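Local coordinates for long form salivary protein D7L (Phlebotomus duboscqi, PDB 6MT7) that binds and sequesters cysteinyl leukotrienes and a thromboxane A2 analogue, blunting platelet aggregation and the host response while female sand flies feed on blood, at residues L112-F116 / Y117-K121; L183-D187 / E188-S192; K61-V65 / D66-E70. All blocks are in the same frame, centred on the assembly; numbering follows the deposited sequence.

All three contacts are local, each at an end of a helix, and they follow one another along the chain in the order interaction 3, interaction 1, interaction 2. Interaction 1 (112-121) supplies Leu112 and Phe116 to the pocket that holds the Triton fragment. Interaction 3 (61-70) starts the helix 65-74, against which Leu112 and Phe116 of interaction 1 also pack; the centres of the two contacts are about 18 Å apart, and the side chain of Ile68 stays about 7 Å from the ligand. Interaction 2 (183-192) caps a helix on the opposite side of the chain's centre, centre to centre about 33 Å from interaction 1, away from the ligand pocket.

Interaction 1. Residues L112-F116 / Y117-K121; sequences LRTAF and YGIKK. With TRT (fragment of triton X-100), chain C.
Gly118 O is gripped side-on by Arg113, whose NE and NH2 each lie 2.9 Å from it. The oxygen sits in the guanidinium plane, but the two N-H groups meet the carbonyl differently: NH2 lies in the carbonyl plane, whereas NE stands above it. A bend at chi3 (62°) turns the end of the arginine back to the loop, and the same guanidinium makes a cation-pi contact with Trp34, which like Gly118 probably belongs to the leukotriene C4 site, judged from related D7 proteins. In the other direction Gly118 N donates to Arg113 O at 2.7 Å, 158° at the hydrogen, so backbone and side chain of one arginine hold both polar atoms of the glycine. With Tyr117 at positive phi (58°) this 6→1 bond encloses a weak 5→2 bond, Tyr117 N to Thr114 O at 3.4 Å: a Schellman motif closing helix 109-115 in this odorant-binding-protein fold. Ile119, the N-cap of the next helix, lays CG1 3.8 Å from Arg113 CB, and its side chain lies alongside that of Thr114, pointing the same way, with CD1 3.6 Å from Thr114 OG1, which bonds to Asn110 O. On the pocket side Phe116 turns one ring face to the Triton fragment, with C3 centred 4.2 Å above the ring plane. Leu112 brings CD2 to 3.6 Å from C4 of the same branched tail.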
loop_
_atom_site.group_PDB
_atom_site.type_symbol
_atom_site.label_atom_id
_atom_site.label_comp_id
_atom_site.label_asym_id
_atom_site.label_seq_id
_atom_site.Cartn_x
_atom_site.Cartn_y
_atom_site.Cartn_z
ATOM N N LEU A 112 4.000 3.478 -17.024
ATOM C CA LEU A 112 3.916 3.245 -15.587
ATOM C C LEU A 112 2.466 3.141 -15.131
ATOM O O LEU A 112 2.134 2.292 -14.299
ATOM C CB LEU A 112 4.641 4.358 -14.832
ATOM C CG LEU A 112 6.167 4.217 -14.854
ATOM C CD1 LEU A 112 6.804 5.510 -14.349
ATOM C CD2 LEU A 112 6.589 3.034 -13.996
ATOM N N ARG A 113 1.588 3.996 -15.666
ATOM C CA ARG A 113 0.174 3.870 -15.332
ATOM C C ARG A 113 -0.376 2.523 -15.790
ATOM O O ARG A 113 -1.165 1.888 -15.075
ATOM C CB ARG A 113 -0.614 5.035 -15.941
ATOM C CG ARG A 113 -0.231 6.369 -15.309
ATOM C CD ARG A 113 -1.046 7.530 -15.876
ATOM N NE ARG A 113 -2.467 7.351 -15.606
ATOM C CZ ARG A 113 -3.410 8.175 -16.034
ATOM N NH1 ARG A 113 -3.072 9.234 -16.752
ATOM N NH2 ARG A 113 -4.685 7.944 -15.741
ATOM N N THR A 114 0.061 2.046 -16.960
ATOM C CA THR A 114 -0.366 0.720 -17.405
ATOM C C THR A 114 0.114 -0.361 -16.438
ATOM O O THR A 114 -0.658 -1.226 -16.014
ATOM C CB THR A 114 0.161 0.429 -18.813
ATOM O OG1 THR A 114 -0.343 1.401 -19.748
ATOM C CG2 THR A 114 -0.269 -0.975 -19.257
ATOM N N ALA A 115 1.400 -0.330 -16.090
ATOM C CA ALA A 115 1.968 -1.389 -15.261
ATOM C C ALA A 115 1.388 -1.397 -13.852
ATOM O O ALA A 115 1.262 -2.466 -13.242
ATOM C CB ALA A 115 3.484 -1.247 -15.209
ATOM N N PHE A 116 0.998 -0.234 -13.330
ATOM C CA PHE A 116 0.533 -0.136 -11.955
ATOM C C PHE A 116 -0.954 0.169 -11.862
ATOM O O PHE A 116 -1.409 0.680 -10.833
ATOM C CB PHE A 116 1.361 0.901 -11.195
ATOM C CG PHE A 116 2.757 0.427 -10.903
ATOM C CD1 PHE A 116 3.032 -0.297 -9.749
ATOM C CD2 PHE A 116 3.775 0.631 -11.823
ATOM C CE1 PHE A 116 4.311 -0.768 -9.497
ATOM C CE2 PHE A 116 5.053 0.165 -11.576
ATOM C CZ PHE A 116 5.320 -0.531 -10.415
ATOM N N TYR A 117 -1.711 -0.153 -12.914
ATOM C CA TYR A 117 -3.176 -0.050 -12.920
ATOM C C TYR A 117 -3.644 1.366 -12.608
ATOM O O TYR A 117 -4.661 1.562 -11.940
ATOM C CB TYR A 117 -3.805 -1.044 -11.938
ATOM C CG TYR A 117 -3.467 -2.495 -12.227
ATOM C CD1 TYR A 117 -4.124 -3.192 -13.231
ATOM C CD2 TYR A 117 -2.497 -3.158 -11.497
ATOM C CE1 TYR A 117 -3.819 -4.515 -13.495
ATOM C CE2 TYR A 117 -2.184 -4.476 -11.752
ATOM C CZ TYR A 117 -2.855 -5.152 -12.745
ATOM O OH TYR A 117 -2.532 -6.468 -12.994
ATOM N N GLY A 118 -2.914 2.355 -13.119
ATOM C CA GLY A 118 -3.234 3.749 -12.904
ATOM C C GLY A 118 -4.112 4.335 -13.990
ATOM O O GLY A 118 -4.201 5.555 -14.140
ATOM N N ILE A 119 -4.766 3.466 -14.754
ATOM C CA ILE A 119 -5.720 3.856 -15.784
ATOM C C ILE A 119 -7.064 3.253 -15.406
ATOM O O ILE A 119 -7.137 2.066 -15.075
ATOM C CB ILE A 119 -5.267 3.383 -17.176
ATOM C CG1 ILE A 119 -3.972 4.098 -17.571
ATOM C CG2 ILE A 119 -6.351 3.631 -18.217
ATOM C CD1 ILE A 119 -3.132 3.336 -18.560
ATOM N N LYS A 120 -8.118 4.073 -15.440
ATOM C CA LYS A 120 -9.417 3.638 -14.930
ATOM C C LYS A 120 -9.891 2.365 -15.618
ATOM O O LYS A 120 -10.353 1.428 -14.957
ATOM C CB LYS A 120 -10.445 4.757 -15.098
ATOM C CG LYS A 120 -11.856 4.361 -14.715
ATOM C CD LYS A 120 -12.839 5.474 -15.055
ATOM C CE LYS A 120 -14.274 4.988 -14.988
ATOM N NZ LYS A 120 -14.668 4.638 -13.596
ATOM N N LYS A 121 -9.773 2.303 -16.950
ATOM C CA LYS A 121 -10.247 1.123 -17.668
ATOM C C LYS A 121 -9.513 -0.133 -17.215
ATOM O O LYS A 121 -10.138 -1.175 -16.987
ATOM C CB LYS A 121 -10.095 1.321 -19.175
ATOM C CG LYS A 121 -10.562 0.118 -19.997
ATOM C CD LYS A 121 -10.556 0.415 -21.491
ATOM C CE LYS A 121 -11.171 -0.729 -22.288
ATOM N NZ LYS A 121 -10.272 -1.912 -22.359
HETATM C C25 TRT C . -9.649 10.003 -5.986
HETATM O O24 TRT C . -8.720 9.012 -6.414
HETATM C C23 TRT C . -7.486 9.554 -6.886
HETATM C C22 TRT C . -6.484 8.408 -6.944
HETATM O O21 TRT C . -5.266 8.779 -7.590
HETATM C C20 TRT C . -4.431 7.629 -7.661
HETATM C C19 TRT C . -3.206 7.941 -8.501
HETATM O O18 TRT C . -2.204 8.515 -7.667
HETATM C C17 TRT C . -1.666 9.663 -8.291
HETATM C C16 TRT C . -0.276 9.376 -8.822
HETATM O O15 TRT C . 0.698 9.460 -7.776
HETATM C C12 TRT C . 1.922 8.839 -7.947
HETATM C C13 TRT C . 2.428 8.618 -9.224
HETATM C C14 TRT C . 3.666 7.988 -9.397
HETATM C C11 TRT C . 2.656 8.427 -6.842
HETATM C C10 TRT C . 3.888 7.804 -7.013
HETATM C C9 TRT C . 4.403 7.576 -8.284
HETATM C C6 TRT C . 5.731 6.891 -8.425
HETATM C C8 TRT C . 6.746 7.987 -8.731
HETATM C C7 TRT C . 6.126 6.259 -7.095
HETATM C C5 TRT C . 5.713 5.899 -9.611
HETATM C C1 TRT C . 4.965 4.546 -9.573
HETATM C C2 TRT C . 3.582 4.568 -8.934
HETATM C C4 TRT C . 4.791 4.095 -11.017
HETATM C C3 TRT C . 5.762 3.437 -8.899
#

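Interaction 2. Residues L183-D187 / E188-S192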
loop_
_atom_site.group_PDB
_atom_site.type_symbol
_atom_site.label_atom_id
_atom_site.label_comp_id
_atom_site.label_asym_id
_atom_site.label_seq_id
_atom_site.Cartn_x
_atom_site.Cartn_y
_atom_site.Cartn_z
ATOM N N LEU A 183 -4.622 8.337 13.197
ATOM C CA LEU A 183 -5.732 7.649 13.841
ATOM C C LEU A 183 -5.537 7.481 15.339
ATOM O O LEU A 183 -6.363 6.822 15.981
ATOM C CB LEU A 183 -5.936 6.267 13.213
ATOM C CG LEU A 183 -6.031 6.232 11.693
ATOM C CD1 LEU A 183 -6.371 4.831 11.224
ATOM C CD2 LEU A 183 -7.076 7.237 11.235
ATOM N N GLY A 184 -4.475 8.055 15.901
ATOM C CA GLY A 184 -4.215 7.952 17.321
ATOM C C GLY A 184 -3.432 6.732 17.740
ATOM O O GLY A 184 -3.496 6.349 18.914
ATOM N N ILE A 185 -2.712 6.097 16.820
ATOM C CA ILE A 185 -1.858 4.952 17.125
ATOM C C ILE A 185 -0.423 5.395 16.886
ATOM O O ILE A 185 -0.025 5.629 15.737
ATOM C CB ILE A 185 -2.194 3.730 16.257
ATOM C CG1 ILE A 185 -3.675 3.381 16.369
ATOM C CG2 ILE A 185 -1.312 2.535 16.643
ATOM C CD1 ILE A 185 -4.019 2.635 17.609
ATOM N N THR A 186 0.361 5.502 17.957
ATOM C CA THR A 186 1.741 5.939 17.796
ATOM C C THR A 186 2.584 4.820 17.200
ATOM O O THR A 186 2.187 3.655 17.158
ATOM C CB THR A 186 2.354 6.354 19.133
ATOM O OG1 THR A 186 2.466 5.195 19.968
ATOM C CG2 THR A 186 1.485 7.404 19.839
ATOM N N ASP A 187 3.786 5.193 16.754
ATOM C CA ASP A 187 4.724 4.194 16.253
ATOM C C ASP A 187 5.055 3.160 17.326
ATOM O O ASP A 187 5.166 1.967 17.030
ATOM C CB ASP A 187 6.001 4.875 15.766
ATOM C CG ASP A 187 5.800 5.671 14.485
ATOM O OD1 ASP A 187 4.750 5.527 13.820
ATOM O OD2 ASP A 187 6.727 6.429 14.136
ATOM N N GLU A 188 5.233 3.604 18.576
ATOM C CA GLU A 188 5.501 2.668 19.666
ATOM C C GLU A 188 4.327 1.726 19.892
ATOM O O GLU A 188 4.518 0.527 20.126
ATOM C CB GLU A 188 5.812 3.428 20.952
ATOM C CG GLU A 188 7.204 4.022 20.973
ATOM C CD GLU A 188 8.270 2.950 21.003
ATOM O OE1 GLU A 188 9.099 2.942 20.064
ATOM O OE2 GLU A 188 8.285 2.131 21.956
ATOM N N GLN A 189 3.103 2.255 19.849
ATOM C CA GLN A 189 1.940 1.395 20.038
ATOM C C GLN A 189 1.843 0.373 18.918
ATOM O O GLN A 189 1.661 -0.825 19.166
ATOM C CB GLN A 189 0.668 2.242 20.127
ATOM C CG GLN A 189 0.572 2.989 21.460
ATOM C CD GLN A 189 -0.231 4.267 21.368
ATOM O OE1 GLN A 189 -1.029 4.441 20.456
ATOM N NE2 GLN A 189 -0.008 5.180 22.310
ATOM N N PHE A 190 2.000 0.821 17.675
ATOM C CA PHE A 190 1.911 -0.125 16.571
ATOM C C PHE A 190 3.000 -1.184 16.670
ATOM O O PHE A 190 2.733 -2.377 16.469
ATOM C CB PHE A 190 1.992 0.595 15.230
ATOM C CG PHE A 190 1.635 -0.282 14.075
ATOM C CD1 PHE A 190 0.303 -0.493 13.739
ATOM C CD2 PHE A 190 2.622 -0.918 13.338
ATOM C CE1 PHE A 190 -0.035 -1.331 12.663
ATOM C CE2 PHE A 190 2.288 -1.748 12.273
ATOM C CZ PHE A 190 0.962 -1.958 11.945
ATOM N N ALA A 191 4.235 -0.761 16.977
ATOM C CA ALA A 191 5.328 -1.715 17.154
ATOM C C ALA A 191 5.003 -2.742 18.227
ATOM O O ALA A 191 5.343 -3.925 18.086
ATOM C CB ALA A 191 6.627 -0.986 17.519
ATOM N N SER A 192 4.372 -2.311 19.325
ATOM C CA SER A 192 4.018 -3.266 20.370
ATOM C C SER A 192 3.009 -4.293 19.866
ATOM O O SER A 192 3.068 -5.461 20.267
ATOM C CB SER A 192 3.490 -2.541 21.618
ATOM O OG SER A 192 2.177 -2.037 21.415
HETATM O O HOH W 1 -2.250 6.999 21.427
#
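Thr186 and Gln189 exchange hydrogen bonds at the start of helix 187-196. Gln189 N donates to Thr186 OG1 at 3.0 Å; the hydroxyl reaches it because OG1 stands between the backbone N and the carbonyl carbon (chi1 67°). In return Thr186 N donates to Gln189 OE1 at 3.1 Å. That bond is fairly straight at the hydrogen (164°), yet the donor lies above the amide plane and not on a lone pair. The glutamine chain, extended beyond CG, crosses obliquely over the threonine and sets its amide beside Thr186 OG1 and CG2. A water extends the polar link, accepting from Gln189 NE2 and donating to Gly184 O.

Backbone bonds carry the first turn onward: Phe190 N donates to Thr186 O and Ala191 N to Asp187 O, each at 2.9 Å. At the far end of the segment Ser192 OG donates to Gln189 O at 2.6 Å.

Apolar contact comes from Ile185, just ahead of the cap. Its CG2 meets Phe190 CB at 4.1 Å and also lies at the edge of the Phe190 ring, while CB of Gln189 is 4.0 Å from the same methyl. Ile185 then packs on Val213 and His216 of helix 203-216, and Phe190 on Met209, which ties the turn to the neighbouring helix. With threonine as N-cap and a side chain three residues on returning the bond, this is a capping box, here built with glutamine.

Interaction 3. Residues K61-V65 / D66-E70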
loop_
_atom_site.group_PDB
_atom_site.type_symbol
_atom_site.label_atom_id
_atom_site.label_comp_id
_atom_site.label_asym_id
_atom_site.label_seq_id
_atom_site.Cartn_x
_atom_site.Cartn_y
_atom_site.Cartn_z
ATOM N N LYS A 61 18.114 0.678 1.778
ATOM C CA LYS A 61 17.699 2.025 1.365
ATOM C C LYS A 61 17.695 2.177 -0.151
ATOM O O LYS A 61 18.037 3.235 -0.682
ATOM C CB LYS A 61 18.574 3.105 2.003
ATOM C CG LYS A 61 18.461 3.169 3.514
ATOM C CD LYS A 61 19.275 4.326 4.068
ATOM C CE LYS A 61 19.205 4.367 5.587
ATOM N NZ LYS A 61 19.482 5.739 6.099
ATOM N N SER A 62 17.294 1.115 -0.853
ATOM C CA SER A 62 17.313 1.089 -2.308
ATOM C C SER A 62 15.966 0.617 -2.832
ATOM O O SER A 62 15.239 -0.104 -2.152
ATOM C CB SER A 62 18.405 0.156 -2.836
ATOM O OG SER A 62 19.651 0.484 -2.253
ATOM N N LEU A 63 15.644 1.031 -4.049
ATOM C CA LEU A 63 14.457 0.502 -4.701
ATOM C C LEU A 63 14.668 -0.953 -5.097
ATOM O O LEU A 63 15.777 -1.378 -5.440
ATOM C CB LEU A 63 14.115 1.325 -5.937
ATOM C CG LEU A 63 13.665 2.742 -5.601
ATOM C CD1 LEU A 63 13.517 3.491 -6.887
ATOM C CD2 LEU A 63 12.352 2.721 -4.819
ATOM N N ARG A 64 13.579 -1.721 -5.034
ATOM C CA ARG A 64 13.554 -3.125 -5.449
ATOM C C ARG A 64 13.412 -3.163 -6.965
ATOM O O ARG A 64 12.348 -3.438 -7.524
ATOM C CB ARG A 64 12.423 -3.869 -4.755
ATOM C CG ARG A 64 12.548 -3.892 -3.235
ATOM C CD ARG A 64 11.627 -4.953 -2.634
ATOM N NE ARG A 64 11.658 -4.922 -1.172
ATOM C CZ ARG A 64 12.584 -5.521 -0.432
ATOM N NH1 ARG A 64 13.562 -6.198 -1.019
ATOM N NH2 ARG A 64 12.535 -5.438 0.898
ATOM N N VAL A 65 14.526 -2.865 -7.635
ATOM C CA VAL A 65 14.538 -2.789 -9.091
ATOM C C VAL A 65 14.115 -4.120 -9.707
ATOM O O VAL A 65 13.415 -4.149 -10.725
ATOM C CB VAL A 65 15.930 -2.332 -9.567
ATOM C CG1 VAL A 65 16.083 -2.483 -11.068
ATOM C CG2 VAL A 65 16.135 -0.875 -9.162
ATOM N N ASP A 66 14.502 -5.242 -9.083
ATOM C CA ASP A 66 14.067 -6.536 -9.599
ATOM C C ASP A 66 12.546 -6.628 -9.635
ATOM O O ASP A 66 11.966 -7.114 -10.614
ATOM C CB ASP A 66 14.667 -7.678 -8.768
ATOM C CG ASP A 66 14.235 -7.646 -7.301
ATOM O OD1 ASP A 66 14.243 -6.560 -6.689
ATOM O OD2 ASP A 66 13.909 -8.725 -6.757
ATOM N N ARG A 67 11.880 -6.140 -8.589
ATOM C CA ARG A 67 10.428 -6.260 -8.525
ATOM C C ARG A 67 9.735 -5.223 -9.397
ATOM O O ARG A 67 8.609 -5.457 -9.857
ATOM C CB ARG A 67 9.953 -6.134 -7.071
ATOM C CG ARG A 67 10.513 -7.230 -6.132
ATOM C CD ARG A 67 10.252 -8.632 -6.668
ATOM N NE ARG A 67 10.621 -9.652 -5.687
ATOM C CZ ARG A 67 10.269 -10.931 -5.763
ATOM N NH1 ARG A 67 9.540 -11.372 -6.775
ATOM N NH2 ARG A 67 10.656 -11.777 -4.813
ATOM N N ILE A 68 10.374 -4.070 -9.606
ATOM C CA ILE A 68 9.851 -3.079 -10.542
ATOM C C ILE A 68 9.845 -3.654 -11.953
ATOM O O ILE A 68 8.852 -3.550 -12.684
ATOM C CB ILE A 68 10.675 -1.779 -10.463
ATOM C CG1 ILE A 68 10.482 -1.099 -9.107
ATOM C CG2 ILE A 68 10.282 -0.822 -11.595
ATOM C CD1 ILE A 68 11.499 0.014 -8.820
HETATM N N MSE A 69 10.944 -4.298 -12.339
HETATM C CA MSE A 69 11.050 -4.918 -13.648
HETATM C C MSE A 69 10.028 -6.043 -13.789
HETATM O O MSE A 69 9.412 -6.218 -14.846
HETATM C CB MSE A 69 12.477 -5.426 -13.846
HETATM C CG MSE A 69 13.376 -4.261 -14.174
HETATM SE SE MSE A 69 15.212 -4.781 -14.492
HETATM C CE MSE A 69 15.503 -5.633 -12.791
ATOM N N GLU A 70 9.835 -6.791 -12.700
ATOM C CA GLU A 70 8.830 -7.851 -12.695
ATOM C C GLU A 70 7.429 -7.294 -12.921
ATOM O O GLU A 70 6.611 -7.912 -13.617
ATOM C CB GLU A 70 8.891 -8.617 -11.378
ATOM C CG GLU A 70 7.825 -9.683 -11.257
ATOM C CD GLU A 70 7.960 -10.516 -9.992
ATOM O OE1 GLU A 70 8.941 -10.309 -9.237
ATOM O OE2 GLU A 70 7.080 -11.382 -9.766
#
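The backbone passes from strand 62-63 through an inverse gamma turn centred on Arg64, with a weak bond from Val65 N to Leu63 O, straight into helix 65-74. Arg64, at the N-cap position, turns its carbonyl into the helix: Ile68 N donates to Arg64 O at 2.9 Å, and Arg67 N adds a weak bond to that oxygen. Met69 N follows with a bond to Val65 O.

Among the side chains, Val65 and Met69, present as selenomethionine in this derivative, cross at an angle, with the valine CG1 3.6 Å from the CE methyl. A bend at chi3 (-57°) folds that methyl back over the first turn. Ile68 reaches toward the preceding strand; its CD1 lies 4.1 Å from Leu63 CB, and its CG1 rests 3.4 Å from Arg64 O. Both Leu63 and Ile68 also touch Trp50 of helix 40-52 and Ile86 of helix 83-86, so this side of the turn faces the protein interior.

Charged groups occupy another side. Arg67 NH1 donates to Glu70 OE1 at 2.7 Å, close to the guanidinium plane and on the syn lone pair of the carboxylate. Asp66 OD2 sits 3.6 Å from Arg67 NE but well out of that plane, so this pair is joined by charge alone. Asp66 OD1 instead leans back over Arg64, 3.8 Å from its CB. The result is an Asp66-Arg67-Glu70 salt-bridge network on the first turns of a helix that a short antiparallel hairpin leads into, within the PBP/GOBP family region.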